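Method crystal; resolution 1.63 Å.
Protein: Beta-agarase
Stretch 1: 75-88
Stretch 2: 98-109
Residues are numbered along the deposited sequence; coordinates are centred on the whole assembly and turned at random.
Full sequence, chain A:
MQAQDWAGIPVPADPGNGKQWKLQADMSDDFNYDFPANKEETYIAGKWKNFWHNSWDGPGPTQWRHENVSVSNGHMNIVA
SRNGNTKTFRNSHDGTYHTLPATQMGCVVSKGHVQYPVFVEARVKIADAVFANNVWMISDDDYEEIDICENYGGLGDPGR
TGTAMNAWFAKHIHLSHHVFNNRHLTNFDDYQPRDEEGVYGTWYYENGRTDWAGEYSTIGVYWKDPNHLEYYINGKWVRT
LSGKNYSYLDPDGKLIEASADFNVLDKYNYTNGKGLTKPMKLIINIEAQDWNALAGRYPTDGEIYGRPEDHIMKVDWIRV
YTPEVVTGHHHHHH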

# COMPACT_ATOMS: atom_id res chain seq x y z
N HIS A 75 -4.05 11.73 -12.94
CA HIS A 75 -3.92 10.80 -11.79
C HIS A 75 -5.24 10.65 -11.05
O HIS A 75 -6.09 11.57 -11.00
CB HIS A 75 -2.85 11.30 -10.81
CG HIS A 75 -2.81 12.76 -10.68
ND1 HIS A 75 -3.72 13.45 -9.87
CD2 HIS A 75 -2.02 13.70 -11.24
CE1 HIS A 75 -3.43 14.75 -9.98
NE2 HIS A 75 -2.43 14.91 -10.77
N MET A 76 -5.34 9.50 -10.40
CA MET A 76 -6.39 9.29 -9.40
C MET A 76 -5.98 10.11 -8.17
O MET A 76 -4.77 10.15 -7.82
CB MET A 76 -6.51 7.82 -9.00
CG MET A 76 -7.43 7.60 -7.84
SD MET A 76 -7.76 5.79 -7.65
CE MET A 76 -8.93 5.47 -8.88
N ASN A 77 -6.93 10.77 -7.55
CA ASN A 77 -6.74 11.62 -6.38
C ASN A 77 -7.44 10.94 -5.19
O ASN A 77 -8.64 10.64 -5.27
CB ASN A 77 -7.40 12.98 -6.57
CG ASN A 77 -6.88 13.70 -7.78
OD1 ASN A 77 -5.70 13.98 -7.78
ND2 ASN A 77 -7.78 14.01 -8.74
N ILE A 78 -6.70 10.70 -4.12
CA ILE A 78 -7.24 10.13 -2.88
C ILE A 78 -7.06 11.23 -1.83
O ILE A 78 -5.95 11.52 -1.39
CB ILE A 78 -6.61 8.79 -2.55
CG1 ILE A 78 -6.71 7.81 -3.71
CG2 ILE A 78 -7.30 8.23 -1.31
CD1 ILE A 78 -6.01 6.49 -3.48
N VAL A 79 -8.19 11.90 -1.50
CA VAL A 79 -8.17 13.19 -0.86
C VAL A 79 -8.41 13.13 0.65
O VAL A 79 -9.30 12.40 1.04
CB VAL A 79 -9.19 14.13 -1.50
CG1 VAL A 79 -9.26 15.45 -0.78
CG2 VAL A 79 -8.86 14.26 -3.00
N ALA A 80 -7.61 13.85 1.40
CA ALA A 80 -7.90 14.16 2.83
C ALA A 80 -8.49 15.55 2.92
O ALA A 80 -7.88 16.55 2.48
CB ALA A 80 -6.68 14.00 3.72
N SER A 81 -9.59 15.66 3.69
CA SER A 81 -10.23 16.96 3.91
C SER A 81 -10.88 16.95 5.29
O SER A 81 -10.86 15.92 5.98
CB SER A 81 -11.23 17.22 2.82
OG SER A 81 -12.24 16.23 2.77
N ARG A 82 -11.36 18.10 5.71
CA ARG A 82 -11.86 18.21 7.10
C ARG A 82 -13.07 19.14 7.13
O ARG A 82 -12.91 20.36 6.99
CB ARG A 82 -10.74 18.63 8.05
CG ARG A 82 -11.20 18.73 9.51
CD ARG A 82 -10.05 18.85 10.45
NE ARG A 82 -9.24 17.66 10.52
CZ ARG A 82 -7.96 17.64 10.83
NH1 ARG A 82 -7.36 18.77 11.21
NH2 ARG A 82 -7.27 16.50 10.69
N ASN A 83 -14.19 18.56 7.48
CA ASN A 83 -15.46 19.37 7.57
C ASN A 83 -15.70 19.83 9.01
O ASN A 83 -16.65 20.57 9.22
CB ASN A 83 -16.66 18.63 7.02
CG ASN A 83 -16.96 17.32 7.69
OD1 ASN A 83 -16.60 17.14 8.85
ND2 ASN A 83 -17.57 16.42 6.95
N GLY A 84 -14.89 19.43 10.00
CA GLY A 84 -15.12 19.84 11.36
C GLY A 84 -15.88 18.83 12.21
O GLY A 84 -15.84 18.98 13.46
N ASN A 85 -16.50 17.83 11.62
CA ASN A 85 -17.20 16.80 12.37
C ASN A 85 -16.21 15.97 13.17
O ASN A 85 -15.03 15.83 12.76
CB ASN A 85 -18.01 15.88 11.48
CG ASN A 85 -19.18 16.56 10.83
OD1 ASN A 85 -19.52 17.66 11.23
ND2 ASN A 85 -19.67 15.96 9.77
N THR A 86 -16.62 15.50 14.37
CA THR A 86 -15.78 14.63 15.19
C THR A 86 -16.09 13.20 14.87
O THR A 86 -17.21 12.80 14.39
CB THR A 86 -16.00 14.90 16.71
OG1 THR A 86 -17.36 14.48 16.93
CG2 THR A 86 -15.65 16.30 17.08
N LYS A 87 -15.09 12.33 15.12
CA LYS A 87 -15.29 10.93 15.16
C LYS A 87 -14.68 10.31 16.42
O LYS A 87 -13.60 10.69 16.90
CB LYS A 87 -14.75 10.22 13.92
CG LYS A 87 -14.87 8.72 13.92
CD LYS A 87 -14.54 8.03 12.60
CE LYS A 87 -14.71 6.54 12.68
NZ LYS A 87 -14.22 5.81 11.48
N THR A 88 -15.45 9.39 17.00
CA THR A 88 -15.09 8.64 18.19
C THR A 88 -14.63 7.25 17.79
O THR A 88 -15.30 6.59 17.00
CB THR A 88 -16.25 8.65 19.19
OG1 THR A 88 -16.53 10.01 19.52
CG2 THR A 88 -15.87 7.90 20.44
N HIS A 98 -11.83 7.23 22.20
CA HIS A 98 -11.35 8.60 22.14
C HIS A 98 -12.03 9.35 21.02
O HIS A 98 -12.45 8.73 20.05
CB HIS A 98 -9.84 8.60 21.84
CG HIS A 98 -9.09 7.82 22.88
ND1 HIS A 98 -8.41 8.46 23.86
CD2 HIS A 98 -8.91 6.49 23.07
CE1 HIS A 98 -7.82 7.55 24.61
NE2 HIS A 98 -8.15 6.35 24.20
N THR A 99 -12.10 10.67 21.17
CA THR A 99 -12.76 11.49 20.18
C THR A 99 -11.74 12.49 19.64
O THR A 99 -11.01 13.12 20.40
CB THR A 99 -13.95 12.24 20.78
OG1 THR A 99 -14.83 11.24 21.29
CG2 THR A 99 -14.68 13.10 19.76
N LEU A 100 -11.72 12.67 18.31
CA LEU A 100 -10.95 13.68 17.67
C LEU A 100 -11.77 14.30 16.54
O LEU A 100 -12.64 13.66 16.03
CB LEU A 100 -9.65 13.09 17.06
CG LEU A 100 -8.56 12.68 18.06
CD1 LEU A 100 -7.43 11.99 17.33
CD2 LEU A 100 -7.99 13.89 18.82
N PRO A 101 -11.37 15.50 16.09
CA PRO A 101 -11.83 15.99 14.78
C PRO A 101 -11.52 14.90 13.75
O PRO A 101 -10.39 14.38 13.69
CB PRO A 101 -11.07 17.30 14.52
CG PRO A 101 -10.61 17.72 15.91
CD PRO A 101 -10.28 16.39 16.58
N ALA A 102 -12.49 14.57 12.92
CA ALA A 102 -12.29 13.55 11.91
C ALA A 102 -11.52 14.13 10.70
O ALA A 102 -11.38 15.36 10.52
CB ALA A 102 -13.61 13.03 11.45
N THR A 103 -11.01 13.21 9.91
CA THR A 103 -10.51 13.58 8.58
C THR A 103 -11.24 12.74 7.55
O THR A 103 -11.17 11.48 7.60
CB THR A 103 -8.98 13.43 8.52
OG1 THR A 103 -8.35 14.07 9.62
CG2 THR A 103 -8.40 13.93 7.19
N GLN A 104 -11.94 13.36 6.60
CA GLN A 104 -12.58 12.66 5.55
C GLN A 104 -11.53 12.25 4.53
O GLN A 104 -10.64 13.08 4.27
CB GLN A 104 -13.69 13.49 4.90
CG GLN A 104 -14.88 13.76 5.86
CD GLN A 104 -14.59 14.83 6.86
OE1 GLN A 104 -14.14 15.96 6.54
NE2 GLN A 104 -14.81 14.50 8.18
N MET A 105 -11.61 11.01 4.11
CA MET A 105 -10.49 10.43 3.36
C MET A 105 -11.01 9.50 2.30
O MET A 105 -12.18 9.23 2.23
CB MET A 105 -9.56 9.68 4.33
CG MET A 105 -8.74 10.63 5.18
SD MET A 105 -7.69 9.73 6.36
CE MET A 105 -6.18 10.65 6.33
N GLY A 106 -10.14 9.01 1.42
CA GLY A 106 -10.59 8.12 0.38
C GLY A 106 -9.98 6.74 0.47
O GLY A 106 -8.88 6.51 1.05
N CYS A 107 -10.67 5.78 -0.16
CA CYS A 107 -10.28 4.41 -0.19
C CYS A 107 -10.76 3.82 -1.51
O CYS A 107 -11.91 4.09 -1.89
CB CYS A 107 -10.86 3.67 1.02
SG CYS A 107 -10.41 1.95 1.10
N VAL A 108 -9.88 3.09 -2.21
CA VAL A 108 -10.21 2.51 -3.48
C VAL A 108 -9.95 1.01 -3.46
O VAL A 108 -8.89 0.58 -2.96
CB VAL A 108 -9.36 3.21 -4.56
CG1 VAL A 108 -9.53 2.52 -5.88
CG2 VAL A 108 -9.73 4.68 -4.64
N VAL A 109 -10.89 0.17 -4.00
CA VAL A 109 -10.71 -1.25 -4.02
C VAL A 109 -10.97 -1.77 -5.44
O VAL A 109 -11.96 -1.36 -6.09
CB VAL A 109 -11.61 -1.97 -3.01
CG1 VAL A 109 -11.36 -3.46 -3.11
CG2 VAL A 109 -11.38 -1.48 -1.59
O HOH W 1 -14.51 16.88 4.09
O HOH W 2 -13.92 16.54 10.33

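The contact buries 944 Å², both sides summed; its paired segments are antiparallel, in two ladders whose register shifts by two between Ser81 and Thr86. Gln104 reaches into the loop and is covered over 101 Å², more than any other residue here. Its CB points sideways, but chi1 at m and chi2 at p fold the end back into the loop, where Gln104 OE1 accepts a hydrogen bond from Asn83 N at 2.8 Å. The same OE1 takes a proton from a water that also bonds Ser81 OG, and NE2 donates to a second water lodged between the loop and Ala102. The backbone clamps the root of this side chain: Ser81 N to Gln104 O and Gln104 N to Ser81 O are both 2.8 Å. The loop is also braced internally by Asn85 N to Asn83 OD1, 2.9 Å.

Arg82 runs out with chi1 and chi2 at t and turns at chi3, at m, to bring its guanidinium edge to two acceptors: Arg82 NE reaches Ala102 O at 3.1 Å and Arg82 NH2 reaches Thr103 OG1 at 2.9 Å. Alanine suits position 102, since its small CB points toward the first stretch and Ala102 CB rests 3.9 Å from Lys87 CB, while Ala102 N bonds Asn85 O at 2.8 Å.

Beyond the loop, Lys87 N to Leu100 O (2.9 Å) and Leu100 N to Lys87 O (3.1 Å) close the second ladder. On the face opposite those two side chains, Thr88 OG1 and Thr99 OG1 share a hydrogen bond of 2.7 Å.

At the other end the packing is apolar. Gly106 leaves a notch for Ile78, whose CG2 sits 3.3 Å from Gly106 O; a CB on Gly106 would lie 3.0 Å from Ile78 CG2. Val108 points toward the first stretch, its CG2 touching Met76 SD at 3.8 Å and Ile78 CD1 at 4.3 Å.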